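Local structure of monovalent Na+/H+ antiporter subunit A (Dietzia sp. DQ12-45-1b, 7D3U) at residues Ile618-Gly630 / Val660-Phe674. The protein probably takes part in exchanging sodium ions for protons across the bacterial membrane, as the large A subunit of a multi-subunit Mrp antiporter complex. Residues are numbered along the deposited sequence; the frame is centred on the assembly and turned at random.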
loop_
_atom_site.group_PDB
_atom_site.type_symbol
_atom_site.label_atom_id
_atom_site.label_comp_id
_atom_site.label_asym_id
_atom_site.label_seq_id
_atom_site.Cartn_x
_atom_site.Cartn_y
_atom_site.Cartn_z
ATOM N N ILE B 618 21.422 9.933 22.690
ATOM C CA ILE B 618 21.209 10.467 24.030
ATOM C C ILE B 618 21.154 11.989 24.033
ATOM O O ILE B 618 21.118 12.603 25.104
ATOM C CB ILE B 618 22.267 9.954 25.019
ATOM C CG1 ILE B 618 23.578 10.725 24.865
ATOM C CG2 ILE B 618 22.487 8.463 24.835
ATOM C CD1 ILE B 618 24.628 10.331 25.871
ATOM N N SER B 619 21.126 12.617 22.861
ATOM C CA SER B 619 21.068 14.071 22.782
ATOM C C SER B 619 19.656 14.554 23.075
ATOM O O SER B 619 18.695 14.117 22.437
ATOM C CB SER B 619 21.510 14.549 21.401
ATOM O OG SER B 619 21.921 15.903 21.441
ATOM N N ARG B 620 19.532 15.461 24.040
ATOM C CA ARG B 620 18.247 16.025 24.422
ATOM C C ARG B 620 17.974 17.373 23.771
ATOM O O ARG B 620 16.945 17.987 24.063
ATOM C CB ARG B 620 18.165 16.167 25.944
ATOM C CG ARG B 620 17.985 14.852 26.678
ATOM C CD ARG B 620 18.518 14.940 28.098
ATOM N NE ARG B 620 19.970 15.091 28.129
ATOM C CZ ARG B 620 20.722 14.882 29.204
ATOM N NH1 ARG B 620 20.161 14.511 30.347
ATOM N NH2 ARG B 620 22.037 15.044 29.137
ATOM N N SER B 621 18.861 17.847 22.902
ATOM C CA SER B 621 18.697 19.128 22.233
ATOM C C SER B 621 18.862 18.941 20.734
ATOM O O SER B 621 19.735 18.192 20.287
ATOM C CB SER B 621 19.706 20.156 22.744
ATOM O OG SER B 621 20.824 20.232 21.879
ATOM N N ARG B 622 18.019 19.628 19.960
ATOM C CA ARG B 622 18.010 19.441 18.514
ATOM C C ARG B 622 19.325 19.843 17.857
ATOM O O ARG B 622 19.634 19.347 16.770
ATOM C CB ARG B 622 16.861 20.234 17.890
ATOM C CG ARG B 622 15.483 19.738 18.281
ATOM C CD ARG B 622 14.394 20.520 17.572
ATOM N NE ARG B 622 13.060 20.074 17.952
ATOM C CZ ARG B 622 12.443 19.031 17.413
ATOM N NH1 ARG B 622 13.043 18.319 16.471
ATOM N NH2 ARG B 622 11.228 18.694 17.820
ATOM N N LEU B 623 20.105 20.724 18.484
ATOM C CA LEU B 623 21.360 21.148 17.871
ATOM C C LEU B 623 22.466 20.124 18.089
ATOM O O LEU B 623 23.242 19.838 17.169
ATOM C CB LEU B 623 21.781 22.508 18.419
ATOM C CG LEU B 623 23.173 22.954 17.985
ATOM C CD1 LEU B 623 23.212 23.187 16.492
ATOM C CD2 LEU B 623 23.562 24.204 18.726
ATOM N N GLY B 624 22.564 19.572 19.299
ATOM C CA GLY B 624 23.483 18.472 19.516
ATOM C C GLY B 624 23.206 17.304 18.593
ATOM O O GLY B 624 24.134 16.632 18.139
ATOM N N ALA B 625 21.934 17.076 18.266
ATOM C CA ALA B 625 21.580 15.965 17.392
ATOM C C ALA B 625 22.047 16.204 15.962
ATOM O O ALA B 625 22.549 15.285 15.312
ATOM C CB ALA B 625 20.074 15.732 17.433
ATOM N N VAL B 626 21.907 17.430 15.450
ATOM C CA VAL B 626 22.380 17.684 14.091
ATOM C C VAL B 626 23.905 17.721 14.047
ATOM O O VAL B 626 24.515 17.302 13.052
ATOM C CB VAL B 626 21.758 18.973 13.519
ATOM C CG1 VAL B 626 22.253 20.198 14.252
ATOM C CG2 VAL B 626 22.082 19.095 12.045
ATOM N N ALA B 627 24.550 18.191 15.117
ATOM C CA ALA B 627 26.006 18.114 15.169
ATOM C C ALA B 627 26.472 16.664 15.161
ATOM O O ALA B 627 27.427 16.311 14.458
ATOM C CB ALA B 627 26.527 18.846 16.403
ATOM N N ASN B 628 25.788 15.799 15.912
ATOM C CA ASN B 628 26.142 14.386 15.903
ATOM C C ASN B 628 25.792 13.727 14.577
ATOM O O ASN B 628 26.440 12.756 14.186
ATOM C CB ASN B 628 25.452 13.671 17.059
ATOM C CG ASN B 628 26.068 14.012 18.395
ATOM O OD1 ASN B 628 25.364 14.266 19.370
ATOM N ND2 ASN B 628 27.394 14.024 18.446
ATOM N N VAL B 629 24.791 14.244 13.864
ATOM C CA VAL B 629 24.499 13.734 12.528
ATOM C C VAL B 629 25.639 14.066 11.578
ATOM O O VAL B 629 26.081 13.218 10.795
ATOM C CB VAL B 629 23.159 14.292 12.020
ATOM C CG1 VAL B 629 23.146 14.354 10.501
ATOM C CG2 VAL B 629 22.020 13.438 12.521
ATOM N N GLY B 630 26.132 15.303 11.632
ATOM C CA GLY B 630 27.305 15.651 10.847
ATOM C C GLY B 630 28.514 14.810 11.212
ATOM O O GLY B 630 29.291 14.405 10.342
ATOM N N VAL B 660 22.995 18.227 6.617
ATOM C CA VAL B 660 23.125 19.101 7.776
ATOM C C VAL B 660 22.528 20.467 7.473
ATOM O O VAL B 660 21.831 21.053 8.310
ATOM C CB VAL B 660 24.600 19.203 8.206
ATOM C CG1 VAL B 660 24.836 20.467 9.011
ATOM C CG2 VAL B 660 24.998 17.983 9.009
ATOM N N VAL B 661 22.770 20.986 6.267
ATOM C CA VAL B 661 22.191 22.273 5.887
ATOM C C VAL B 661 20.667 22.211 5.926
ATOM O O VAL B 661 20.006 23.114 6.454
ATOM C CB VAL B 661 22.707 22.702 4.503
ATOM C CG1 VAL B 661 21.898 23.870 3.977
ATOM C CG2 VAL B 661 24.173 23.072 4.582
ATOM N N VAL B 662 20.085 21.137 5.389
ATOM C CA VAL B 662 18.630 21.039 5.339
ATOM C C VAL B 662 18.052 20.822 6.733
ATOM O O VAL B 662 16.997 21.375 7.076
ATOM C CB VAL B 662 18.206 19.928 4.363
ATOM C CG1 VAL B 662 16.710 19.699 4.436
ATOM C CG2 VAL B 662 18.609 20.297 2.950
ATOM N N ILE B 663 18.724 20.020 7.563
ATOM C CA ILE B 663 18.247 19.829 8.927
ATOM C C ILE B 663 18.304 21.139 9.695
ATOM O O ILE B 663 17.425 21.422 10.509
ATOM C CB ILE B 663 19.040 18.717 9.639
ATOM C CG1 ILE B 663 18.714 17.356 9.033
ATOM C CG2 ILE B 663 18.695 18.678 11.112
ATOM C CD1 ILE B 663 19.322 16.195 9.783
ATOM N N VAL B 664 19.306 21.975 9.430
ATOM C CA VAL B 664 19.340 23.290 10.062
ATOM C C VAL B 664 18.183 24.149 9.566
ATOM O O VAL B 664 17.516 24.839 10.350
ATOM C CB VAL B 664 20.700 23.965 9.811
ATOM C CG1 VAL B 664 20.560 25.478 9.816
ATOM C CG2 VAL B 664 21.708 23.516 10.852
ATOM N N LEU B 665 17.921 24.113 8.256
ATOM C CA LEU B 665 16.843 24.917 7.688
ATOM C C LEU B 665 15.481 24.510 8.232
ATOM O O LEU B 665 14.574 25.344 8.310
ATOM C CB LEU B 665 16.849 24.807 6.165
ATOM C CG LEU B 665 17.977 25.533 5.439
ATOM C CD1 LEU B 665 17.619 25.736 3.982
ATOM C CD2 LEU B 665 18.256 26.857 6.111
ATOM N N VAL B 666 15.313 23.240 8.604
ATOM C CA VAL B 666 14.035 22.787 9.150
ATOM C C VAL B 666 14.025 22.747 10.672
ATOM O O VAL B 666 12.954 22.544 11.266
ATOM C CB VAL B 666 13.643 21.399 8.601
ATOM C CG1 VAL B 666 13.506 21.445 7.090
ATOM C CG2 VAL B 666 14.644 20.353 9.037
ATOM N N LEU B 667 15.173 22.924 11.322
ATOM C CA LEU B 667 15.233 23.012 12.771
ATOM C C LEU B 667 15.155 24.443 13.269
ATOM O O LEU B 667 14.816 24.662 14.436
ATOM C CB LEU B 667 16.522 22.373 13.292
ATOM C CG LEU B 667 16.520 20.857 13.472
ATOM C CD1 LEU B 667 17.718 20.421 14.288
ATOM C CD2 LEU B 667 15.233 20.401 14.119
ATOM N N GLN B 668 15.469 25.418 12.417
ATOM C CA GLN B 668 15.242 26.807 12.791
ATOM C C GLN B 668 13.765 27.129 12.981
ATOM O O GLN B 668 13.445 28.234 13.427
ATOM C CB GLN B 668 15.844 27.741 11.741
ATOM C CG GLN B 668 14.985 27.912 10.507
ATOM C CD GLN B 668 15.716 28.627 9.396
ATOM O OE1 GLN B 668 16.934 28.777 9.438
ATOM N NE2 GLN B 668 14.974 29.073 8.391
ATOM N N ARG B 669 12.866 26.198 12.656
ATOM C CA ARG B 669 11.433 26.396 12.818
ATOM C C ARG B 669 10.845 25.631 13.994
ATOM O O ARG B 669 9.725 25.939 14.415
ATOM C CB ARG B 669 10.695 25.975 11.544
ATOM C CG ARG B 669 11.371 26.418 10.268
ATOM C CD ARG B 669 10.637 25.897 9.050
ATOM N NE ARG B 669 10.343 26.966 8.104
ATOM C CZ ARG B 669 11.219 27.454 7.234
ATOM N NH1 ARG B 669 12.450 26.966 7.186
ATOM N NH2 ARG B 669 10.866 28.428 6.410
ATOM N N LEU B 670 11.557 24.653 14.523
ATOM C CA LEU B 670 11.084 23.770 15.575
ATOM C C LEU B 670 11.697 24.154 16.913
ATOM O O LEU B 670 12.691 24.884 16.966
ATOM C CB LEU B 670 11.435 22.320 15.229
ATOM C CG LEU B 670 10.846 21.813 13.915
ATOM C CD1 LEU B 670 11.500 20.514 13.507
ATOM C CD2 LEU B 670 9.348 21.638 14.038
ATOM N N PRO B 671 11.125 23.689 18.026
ATOM C CA PRO B 671 11.671 24.043 19.341
ATOM C C PRO B 671 13.096 23.541 19.521
ATOM O O PRO B 671 13.645 22.801 18.704
ATOM C CB PRO B 671 10.709 23.364 20.324
ATOM C CG PRO B 671 9.986 22.340 19.515
ATOM C CD PRO B 671 9.867 22.936 18.155
ATOM N N ARG B 672 13.697 23.958 20.636
ATOM C CA ARG B 672 15.116 23.711 20.858
ATOM C C ARG B 672 15.390 22.313 21.389
ATOM O O ARG B 672 16.464 21.760 21.132
ATOM C CB ARG B 672 15.681 24.748 21.827
ATOM C CG ARG B 672 15.650 26.168 21.298
ATOM C CD ARG B 672 16.857 26.955 21.771
ATOM N NE ARG B 672 17.220 28.007 20.829
ATOM C CZ ARG B 672 18.336 28.724 20.905
ATOM N NH1 ARG B 672 19.203 28.503 21.885
ATOM N NH2 ARG B 672 18.586 29.664 20.003
ATOM N N ALA B 673 14.452 21.727 22.124
ATOM C CA ALA B 673 14.654 20.437 22.761
ATOM C C ALA B 673 13.667 19.422 22.211
ATOM O O ALA B 673 12.523 19.762 21.895
ATOM C CB ALA B 673 14.499 20.540 24.281
ATOM N N PHE B 674 14.120 18.177 22.090
ATOM C CA PHE B 674 13.235 17.103 21.674
ATOM C C PHE B 674 12.101 16.935 22.677
ATOM O O PHE B 674 12.187 17.357 23.833
ATOM C CB PHE B 674 14.006 15.793 21.542
ATOM C CG PHE B 674 14.954 15.762 20.384
ATOM C CD1 PHE B 674 14.624 16.363 19.186
ATOM C CD2 PHE B 674 16.177 15.131 20.494
ATOM C CE1 PHE B 674 15.495 16.333 18.121
ATOM C CE2 PHE B 674 17.049 15.099 19.433
ATOM C CZ PHE B 674 16.709 15.701 18.246
#
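The helical segments 622-630 and 660-667, parts of the consecutive helices 622-642 and 646-667, run antiparallel, their axes 10.1 Å apart at an angle of 170°, as a helical hairpin of predicted transmembrane helices in the MbhD-like region. The loop after the second helix returns to the start of the first, where R622 N donates to R672 O at 2.9 Å, nearly straight (169° at the hydrogen). Next to it S621 is the N-cap, its OG accepting from G624 N. R622 carries the side-chain contact. Stretched out straight (chi2 -177°, chi3 -179°), the chain carries its guanidinium between F674 and L670: F674 CD1 lies over one face and L670 CB over the opposite one, both nearer its margin than its centre. The F674 ring stands almost perpendicular to the guanidinium, with R622 NH1 at its edge, in plane. R622 NH2 forms a salt bridge with D97 of subunit C, linking the hairpin to that chain. An alanine in place of R622 would probably leave this aspartate without its mate and open a gap between F674 and L670. Farther along the helices, aliphatic side chains meet: V626 and I663 lie alongside each other, running opposite ways, CG2 to CG2 at 3.5 Å.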